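Local coordinates for protein cytosolic phospholipase A2 delta (Homo sapiens, PDB 5IZ5) that hydrolyses glycerophospholipids at the sn-2 position in a calcium-dependent manner, with a preference for linoleic acid there, at residues B[343-356]-B[373-386]. The protein carries 3 engineered substitutions. Residues are numbered along the deposited sequence; the frame is centred on the assembly and turned at random.
Sequences YGHLLALQKLGLLD and HLYGDPEWSQRDLE
Gln350 and the backbone of 381-385 illustrate how one side-chain amide can fasten a 3-10 turn and the loop after it to a helix. CG of Gln350 lies anti to the backbone N (chi1 -169°) and the chain runs on extended. NE2 gives both N-H bonds in its own plane, to Arg383 O (2.7 Å) and Ser381 O (3.0 Å), although it stands above each carbonyl plane. OE1 accepts from Leu385 N at 3.2 Å, on a lone pair, so bonds at both ends fix the amide's rotation. Leu385 crosses this amide and sets CD1 against Leu346 CB; Leu385 and Leu347 slide past each other in opposite directions, CB against CD1.

Leu346 and Leu374 meet tip to tip, CD1 to CD1 at 3.4 Å, and Tyr343 OH shares a 2.8 Å hydrogen bond with His373 ND1, the side chains nearly perpendicular. Asp356 OD1 takes a bond from Gln382 NE2 (3.2 Å) on its syn side, tilted out of the carboxylate plane; waters link it to Ser381 O and OG. Gln382 NE2 also reaches Gln460 O, and Ser381 OG bonds Asn461 OD1. These contacts join helix 335-351, starting at substrate-binding Gly334-Gly335, to the end of helix 367-375, which begins two residues after nucleophile Ser365, and the following chain, in the patatin-like catalytic domain.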
ATOM      1  N   TYR B 343      -1.012   5.210  24.630  1.00 41.37           N
ATOM      2  CA  TYR B 343       0.055   5.238  25.627  1.00 42.86           C
ATOM      3  C   TYR B 343      -0.461   4.737  26.983  1.00 45.76           C
ATOM      4  O   TYR B 343       0.195   3.939  27.661  1.00 45.28           O
ATOM      5  CB  TYR B 343       0.605   6.654  25.797  1.00 43.12           C
ATOM      6  CG  TYR B 343       1.732   7.035  24.858  1.00 44.01           C
ATOM      7  CD1 TYR B 343       2.947   6.363  24.893  1.00 45.40           C
ATOM      8  CD2 TYR B 343       1.595   8.095  23.962  1.00 44.12           C
ATOM      9  CE1 TYR B 343       3.989   6.724  24.053  1.00 45.40           C
ATOM     10  CE2 TYR B 343       2.627   8.460  23.115  1.00 44.30           C
ATOM     11  CZ  TYR B 343       3.822   7.774  23.162  1.00 45.86           C
ATOM     12  OH  TYR B 343       4.846   8.134  22.321  1.00 45.59           O
ATOM     13  N   GLY B 344      -1.640   5.223  27.367  1.00 46.46           N
ATOM     14  CA  GLY B 344      -2.290   4.820  28.608  1.00 47.90           C
ATOM     15  C   GLY B 344      -2.656   3.351  28.627  1.00 47.11           C
ATOM     16  O   GLY B 344      -2.462   2.680  29.644  1.00 46.31           O
ATOM     17  N   HIS B 345      -3.179   2.851  27.506  1.00 45.78           N
ATOM     18  CA  HIS B 345      -3.514   1.439  27.390  1.00 47.37           C
ATOM     19  C   HIS B 345      -2.277   0.553  27.517  1.00 49.11           C
ATOM     20  O   HIS B 345      -2.329  -0.515  28.138  1.00 48.10           O
ATOM     21  CB  HIS B 345      -4.225   1.143  26.070  1.00 47.85           C
ATOM     22  CG  HIS B 345      -5.605   1.709  25.984  1.00 50.48           C
ATOM     23  ND1 HIS B 345      -6.414   1.876  27.086  1.00 51.72           N
ATOM     24  CD2 HIS B 345      -6.329   2.122  24.919  1.00 50.35           C
ATOM     25  CE1 HIS B 345      -7.574   2.378  26.704  1.00 51.24           C
ATOM     26  NE2 HIS B 345      -7.549   2.536  25.393  1.00 51.72           N
ATOM     27  N   LEU B 346      -1.174   0.991  26.921  1.00 47.40           N
ATOM     28  CA  LEU B 346       0.076   0.249  27.009  1.00 47.98           C
ATOM     29  C   LEU B 346       0.646   0.286  28.432  1.00 46.90           C
ATOM     30  O   LEU B 346       1.183  -0.712  28.906  1.00 45.31           O
ATOM     31  CB  LEU B 346       1.095   0.783  25.998  1.00 47.65           C
ATOM     32  CG  LEU B 346       0.761   0.571  24.514  1.00 47.16           C
ATOM     33  CD1 LEU B 346       1.722   1.361  23.646  1.00 46.46           C
ATOM     34  CD2 LEU B 346       0.787  -0.899  24.126  1.00 48.21           C
ATOM     35  N   LEU B 347       0.529   1.432  29.102  1.00 46.44           N
ATOM     36  CA  LEU B 347       0.977   1.561  30.492  1.00 47.39           C
ATOM     37  C   LEU B 347       0.242   0.572  31.399  1.00 49.00           C
ATOM     38  O   LEU B 347       0.854  -0.096  32.229  1.00 47.84           O
ATOM     39  CB  LEU B 347       0.774   2.988  31.002  1.00 48.56           C
ATOM     40  CG  LEU B 347       1.218   3.296  32.439  1.00 49.80           C
ATOM     41  CD1 LEU B 347       2.720   3.136  32.606  1.00 50.70           C
ATOM     42  CD2 LEU B 347       0.800   4.703  32.832  1.00 48.65           C
ATOM     43  N   ALA B 348      -1.071   0.481  31.222  1.00 47.85           N
ATOM     44  CA  ALA B 348      -1.886  -0.464  31.967  1.00 49.08           C
ATOM     45  C   ALA B 348      -1.398  -1.893  31.757  1.00 49.43           C
ATOM     46  O   ALA B 348      -1.132  -2.607  32.723  1.00 50.38           O
ATOM     47  CB  ALA B 348      -3.340  -0.346  31.550  1.00 49.21           C
ATOM     48  N   LEU B 349      -1.275  -2.307  30.498  1.00 48.16           N
ATOM     49  CA  LEU B 349      -0.862  -3.671  30.193  1.00 48.89           C
ATOM     50  C   LEU B 349       0.514  -3.981  30.779  1.00 49.01           C
ATOM     51  O   LEU B 349       0.764  -5.106  31.206  1.00 49.58           O
ATOM     52  CB  LEU B 349      -0.874  -3.935  28.682  1.00 48.89           C
ATOM     53  CG  LEU B 349      -2.246  -3.932  27.999  1.00 48.87           C
ATOM     54  CD1 LEU B 349      -2.084  -3.966  26.485  1.00 49.96           C
ATOM     55  CD2 LEU B 349      -3.114  -5.091  28.463  1.00 47.73           C
ATOM     56  N   GLN B 350       1.395  -2.983  30.803  1.00 48.41           N
ATOM     57  CA  GLN B 350       2.722  -3.152  31.385  1.00 49.66           C
ATOM     58  C   GLN B 350       2.612  -3.393  32.887  1.00 51.52           C
ATOM     59  O   GLN B 350       3.146  -4.372  33.402  1.00 52.23           O
ATOM     60  CB  GLN B 350       3.604  -1.930  31.114  1.00 48.38           C
ATOM     61  CG  GLN B 350       5.066  -2.154  31.468  1.00 48.11           C
ATOM     62  CD  GLN B 350       5.945  -0.958  31.138  1.00 46.57           C
ATOM     63  OE1 GLN B 350       5.653   0.168  31.535  1.00 46.28           O
ATOM     64  NE2 GLN B 350       7.030  -1.201  30.411  1.00 46.06           N
ATOM     65  N   LYS B 351       1.904  -2.503  33.576  1.00 52.45           N
ATOM     66  CA  LYS B 351       1.713  -2.604  35.021  1.00 53.16           C
ATOM     67  C   LYS B 351       1.072  -3.927  35.431  1.00 52.19           C
ATOM     68  O   LYS B 351       1.453  -4.506  36.439  1.00 55.26           O
ATOM     69  CB  LYS B 351       0.864  -1.444  35.528  1.00 54.40           C
ATOM     70  CG  LYS B 351       1.597  -0.116  35.563  1.00 56.90           C
ATOM     71  CD  LYS B 351       0.660   0.985  36.021  1.00 59.83           C
ATOM     72  CE  LYS B 351       1.354   2.329  36.137  1.00 62.39           C
ATOM     73  NZ  LYS B 351       0.377   3.402  36.464  1.00 64.26           N
ATOM     74  N   LEU B 352       0.117  -4.406  34.640  1.00 51.00           N
ATOM     75  CA  LEU B 352      -0.521  -5.693  34.891  1.00 49.36           C
ATOM     76  C   LEU B 352       0.347  -6.887  34.507  1.00 49.33           C
ATOM     77  O   LEU B 352      -0.045  -8.031  34.736  1.00 50.17           O
ATOM     78  CB  LEU B 352      -1.841  -5.791  34.126  1.00 50.55           C
ATOM     79  CG  LEU B 352      -2.940  -4.779  34.452  1.00 50.60           C
ATOM     80  CD1 LEU B 352      -4.153  -5.072  33.577  1.00 51.39           C
ATOM     81  CD2 LEU B 352      -3.323  -4.809  35.923  1.00 50.83           C
ATOM     82  N   GLY B 353       1.510  -6.634  33.909  1.00 49.79           N
ATOM     83  CA  GLY B 353       2.384  -7.700  33.432  1.00 47.80           C
ATOM     84  C   GLY B 353       1.818  -8.451  32.245  1.00 48.17           C
ATOM     85  O   GLY B 353       2.235  -9.570  31.973  1.00 50.88           O
ATOM     86  N   LEU B 354       0.876  -7.846  31.523  1.00 47.50           N
ATOM     87  CA  LEU B 354       0.221  -8.519  30.400  1.00 46.36           C
ATOM     88  C   LEU B 354       0.750  -8.089  29.029  1.00 45.82           C
ATOM     89  O   LEU B 354       0.453  -8.736  28.021  1.00 45.59           O
ATOM     90  CB  LEU B 354      -1.292  -8.315  30.477  1.00 46.91           C
ATOM     91  CG  LEU B 354      -1.953  -8.861  31.746  1.00 45.85           C
ATOM     92  CD1 LEU B 354      -3.423  -8.493  31.763  1.00 47.14           C
ATOM     93  CD2 LEU B 354      -1.795 -10.367  31.857  1.00 45.47           C
ATOM     94  N   LEU B 355       1.542  -7.021  28.988  1.00 45.06           N
ATOM     95  CA  LEU B 355       2.167  -6.587  27.739  1.00 46.65           C
ATOM     96  C   LEU B 355       3.089  -7.678  27.187  1.00 47.37           C
ATOM     97  O   LEU B 355       3.132  -7.899  25.973  1.00 48.23           O
ATOM     98  CB  LEU B 355       2.936  -5.278  27.949  1.00 46.57           C
ATOM     99  CG  LEU B 355       3.449  -4.530  26.711  1.00 47.51           C
ATOM    100  CD1 LEU B 355       2.362  -4.329  25.665  1.00 47.22           C
ATOM    101  CD2 LEU B 355       4.038  -3.186  27.118  1.00 46.46           C
ATOM    102  N   ASP B 356       3.794  -8.376  28.082  1.00 47.15           N
ATOM    103  CA  ASP B 356       4.666  -9.493  27.697  1.00 46.58           C
ATOM    104  C   ASP B 356       3.905 -10.704  27.149  1.00 46.82           C
ATOM    105  O   ASP B 356       4.519 -11.606  26.585  1.00 49.00           O
ATOM    106  CB  ASP B 356       5.546  -9.939  28.876  1.00 46.83           C
ATOM    107  CG  ASP B 356       6.614  -8.915  29.251  1.00 47.76           C
ATOM    108  OD1 ASP B 356       6.971  -8.062  28.419  1.00 48.44           O
ATOM    109  OD2 ASP B 356       7.108  -8.966  30.392  1.00 50.34           O
ATOM    110  N   HIS B 373       7.212   6.003  17.859  1.00 41.13           N
ATOM    111  CA  HIS B 373       8.053   6.545  18.915  1.00 41.52           C
ATOM    112  C   HIS B 373       8.617   5.435  19.811  1.00 39.84           C
ATOM    113  O   HIS B 373       9.816   5.402  20.094  1.00 38.22           O
ATOM    114  CB  HIS B 373       7.286   7.546  19.772  1.00 43.19           C
ATOM    115  CG  HIS B 373       8.103   8.114  20.891  1.00 45.48           C
ATOM    116  ND1 HIS B 373       7.662   8.151  22.195  1.00 48.77           N
ATOM    117  CD2 HIS B 373       9.350   8.640  20.901  1.00 46.07           C
ATOM    118  CE1 HIS B 373       8.596   8.692  22.958  1.00 48.57           C
ATOM    119  NE2 HIS B 373       9.630   8.999  22.196  1.00 47.49           N
ATOM    120  N   LEU B 374       7.749   4.534  20.253  1.00 38.12           N
ATOM    121  CA  LEU B 374       8.162   3.476  21.169  1.00 39.31           C
ATOM    122  C   LEU B 374       9.159   2.517  20.539  1.00 38.95           C
ATOM    123  O   LEU B 374      10.179   2.193  21.152  1.00 39.73           O
ATOM    124  CB  LEU B 374       6.953   2.694  21.678  1.00 38.99           C
ATOM    125  CG  LEU B 374       6.036   3.463  22.635  1.00 41.60           C
ATOM    126  CD1 LEU B 374       4.801   2.633  22.940  1.00 41.23           C
ATOM    127  CD2 LEU B 374       6.757   3.853  23.921  1.00 41.21           C
ATOM    128  N   TYR B 375       8.871   2.075  19.316  1.00 37.71           N
ATOM    129  CA  TYR B 375       9.741   1.118  18.640  1.00 38.63           C
ATOM    130  C   TYR B 375      11.092   1.708  18.181  1.00 39.70           C
ATOM    131  O   TYR B 375      11.948   0.975  17.702  1.00 40.68           O
ATOM    132  CB  TYR B 375       9.004   0.429  17.490  1.00 37.16           C
ATOM    133  CG  TYR B 375       8.099  -0.686  17.958  1.00 36.90           C
ATOM    134  CD1 TYR B 375       8.535  -2.003  17.958  1.00 36.75           C
ATOM    135  CD2 TYR B 375       6.816  -0.423  18.426  1.00 36.96           C
ATOM    136  CE1 TYR B 375       7.713  -3.027  18.386  1.00 36.94           C
ATOM    137  CE2 TYR B 375       5.985  -1.444  18.860  1.00 36.97           C
ATOM    138  CZ  TYR B 375       6.438  -2.742  18.839  1.00 36.39           C
ATOM    139  OH  TYR B 375       5.617  -3.751  19.272  1.00 35.72           O
ATOM    140  N   GLY B 376      11.282   3.015  18.341  1.00 38.00           N
ATOM    141  CA  GLY B 376      12.607   3.616  18.259  1.00 40.31           C
ATOM    142  C   GLY B 376      13.541   3.194  19.392  1.00 42.73           C
ATOM    143  O   GLY B 376      14.759   3.226  19.233  1.00 41.51           O
ATOM    144  N   ASP B 377      12.966   2.814  20.535  1.00 43.55           N
ATOM    145  CA  ASP B 377      13.710   2.224  21.651  1.00 43.98           C
ATOM    146  C   ASP B 377      13.564   0.701  21.592  1.00 43.59           C
ATOM    147  O   ASP B 377      12.468   0.183  21.806  1.00 43.42           O
ATOM    148  CB  ASP B 377      13.165   2.764  22.982  1.00 46.45           C
ATOM    149  CG  ASP B 377      13.791   2.095  24.207  1.00 47.63           C
ATOM    150  OD1 ASP B 377      14.726   1.283  24.070  1.00 48.97           O
ATOM    151  OD2 ASP B 377      13.325   2.374  25.326  1.00 51.22           O
ATOM    152  N   PRO B 378      14.669  -0.027  21.322  1.00 43.26           N
ATOM    153  CA  PRO B 378      14.606  -1.498  21.215  1.00 42.88           C
ATOM    154  C   PRO B 378      14.137  -2.234  22.483  1.00 43.02           C
ATOM    155  O   PRO B 378      13.820  -3.422  22.422  1.00 41.91           O
ATOM    156  CB  PRO B 378      16.056  -1.903  20.903  1.00 43.86           C
ATOM    157  CG  PRO B 378      16.756  -0.659  20.496  1.00 43.61           C
ATOM    158  CD  PRO B 378      16.040   0.484  21.139  1.00 43.83           C
ATOM    159  N   GLU B 379      14.109  -1.532  23.612  1.00 43.41           N
ATOM    160  CA  GLU B 379      13.731  -2.114  24.891  1.00 45.77           C
ATOM    161  C   GLU B 379      12.447  -1.531  25.473  1.00 45.52           C
ATOM    162  O   GLU B 379      12.177  -1.715  26.654  1.00 46.45           O
ATOM    163  CB  GLU B 379      14.887  -1.897  25.882  1.00 46.89           C
ATOM    164  CG  GLU B 379      15.531  -3.165  26.379  1.00 48.73           C
ATOM    165  CD  GLU B 379      15.883  -4.124  25.279  1.00 47.74           C
ATOM    166  OE1 GLU B 379      16.659  -3.771  24.376  1.00 51.07           O
ATOM    167  OE2 GLU B 379      15.378  -5.256  25.332  1.00 50.71           O
ATOM    168  N   TRP B 380      11.635  -0.869  24.652  1.00 45.79           N
ATOM    169  CA  TRP B 380      10.550  -0.031  25.172  1.00 43.94           C
ATOM    170  C   TRP B 380       9.578  -0.735  26.126  1.00 43.62           C
ATOM    171  O   TRP B 380       9.243  -0.166  27.150  1.00 44.80           O
ATOM    172  CB  TRP B 380       9.786   0.675  24.039  1.00 42.43           C
ATOM    173  CG  TRP B 380       8.905  -0.206  23.191  1.00 40.88           C
ATOM    174  CD1 TRP B 380       9.228  -0.783  22.006  1.00 41.01           C
ATOM    175  CD2 TRP B 380       7.551  -0.581  23.458  1.00 40.06           C
ATOM    176  NE1 TRP B 380       8.168  -1.506  21.518  1.00 40.25           N
ATOM    177  CE2 TRP B 380       7.123  -1.399  22.392  1.00 40.99           C
ATOM    178  CE3 TRP B 380       6.663  -0.313  24.501  1.00 40.31           C
ATOM    179  CZ2 TRP B 380       5.841  -1.952  22.335  1.00 41.63           C
ATOM    180  CZ3 TRP B 380       5.390  -0.858  24.447  1.00 40.62           C
ATOM    181  CH2 TRP B 380       4.990  -1.673  23.371  1.00 41.03           C
ATOM    182  N   SER B 381       9.140  -1.957  25.817  1.00 45.20           N
ATOM    183  CA  SER B 381       8.171  -2.646  26.682  1.00 46.43           C
ATOM    184  C   SER B 381       8.816  -3.174  27.964  1.00 48.31           C
ATOM    185  O   SER B 381       8.119  -3.505  28.913  1.00 48.35           O
ATOM    186  CB  SER B 381       7.450  -3.783  25.954  1.00 46.07           C
ATOM    187  OG  SER B 381       8.277  -4.924  25.799  1.00 46.66           O
ATOM    188  N   GLN B 382      10.145  -3.249  27.980  1.00 50.82           N
ATOM    189  CA  GLN B 382      10.898  -3.660  29.168  1.00 50.90           C
ATOM    190  C   GLN B 382      11.322  -2.479  30.025  1.00 51.60           C
ATOM    191  O   GLN B 382      11.985  -2.666  31.045  1.00 52.49           O
ATOM    192  CB  GLN B 382      12.148  -4.442  28.757  1.00 49.60           C
ATOM    193  CG  GLN B 382      11.867  -5.610  27.830  1.00 48.67           C
ATOM    194  CD  GLN B 382      10.819  -6.554  28.388  1.00 49.47           C
ATOM    195  OE1 GLN B 382      10.845  -6.884  29.569  1.00 50.89           O
ATOM    196  NE2 GLN B 382       9.894  -6.992  27.543  1.00 49.47           N
ATOM    197  N   ARG B 383      10.953  -1.269  29.618  1.00 52.26           N
ATOM    198  CA  ARG B 383      11.314  -0.079  30.369  1.00 54.47           C
ATOM    199  C   ARG B 383      10.078   0.685  30.759  1.00 53.38           C
ATOM    200  O   ARG B 383       9.032   0.556  30.126  1.00 52.97           O
ATOM    201  CB  ARG B 383      12.255   0.799  29.557  1.00 58.02           C
ATOM    202  CG  ARG B 383      13.538   0.037  29.237  1.00 62.61           C
ATOM    203  CD  ARG B 383      14.827   0.822  29.418  1.00 66.80           C
ATOM    204  NE  ARG B 383      15.122   1.748  28.328  1.00 68.64           N
ATOM    205  CZ  ARG B 383      15.218   3.074  28.432  1.00 73.35           C
ATOM    206  NH1 ARG B 383      15.029   3.703  29.591  1.00 75.53           N
ATOM    207  NH2 ARG B 383      15.510   3.789  27.349  1.00 77.60           N
ATOM    208  N   ASP B 384      10.210   1.466  31.821  1.00 54.02           N
ATOM    209  CA  ASP B 384       9.098   2.218  32.362  1.00 53.81           C
ATOM    210  C   ASP B 384       8.535   3.104  31.255  1.00 53.97           C
ATOM    211  O   ASP B 384       9.253   3.922  30.680  1.00 53.56           O
ATOM    212  CB  ASP B 384       9.562   3.056  33.558  1.00 54.00           C
ATOM    213  CG  ASP B 384       8.412   3.726  34.298  1.00 54.40           C
ATOM    214  OD1 ASP B 384       8.700   4.583  35.153  1.00 56.62           O
ATOM    215  OD2 ASP B 384       7.230   3.413  34.036  1.00 53.27           O
ATOM    216  N   LEU B 385       7.253   2.915  30.955  1.00 51.78           N
ATOM    217  CA  LEU B 385       6.581   3.693  29.923  1.00 51.29           C
ATOM    218  C   LEU B 385       6.425   5.161  30.298  1.00 52.40           C
ATOM    219  O   LEU B 385       6.228   5.995  29.424  1.00 52.63           O
ATOM    220  CB  LEU B 385       5.218   3.086  29.583  1.00 51.06           C
ATOM    221  CG  LEU B 385       5.293   1.913  28.600  1.00 51.42           C
ATOM    222  CD1 LEU B 385       4.025   1.079  28.626  1.00 51.96           C
ATOM    223  CD2 LEU B 385       5.570   2.411  27.186  1.00 51.66           C
ATOM    224  N   GLU B 386       6.550   5.487  31.579  1.00 54.09           N
ATOM    225  CA  GLU B 386       6.390   6.864  32.036  1.00 57.50           C
ATOM    226  C   GLU B 386       7.371   7.849  31.380  1.00 56.18           C
ATOM    227  O   GLU B 386       7.079   9.043  31.293  1.00 58.99           O
ATOM    228  CB  GLU B 386       6.510   6.940  33.566  1.00 62.17           C
ATOM    229  CG  GLU B 386       5.517   7.894  34.220  1.00 66.78           C
ATOM    230  CD  GLU B 386       4.079   7.411  34.122  1.00 67.29           C
ATOM    231  OE1 GLU B 386       3.834   6.222  34.408  1.00 69.65           O
ATOM    232  OE2 GLU B 386       3.195   8.218  33.763  1.00 70.70           O
TER
HETATM  233  O   HOH W   1       6.248  -5.579  29.053  1.00 48.18           O
HETATM  234  O   HOH W   2       6.873  -7.486  25.713  1.00 49.66           O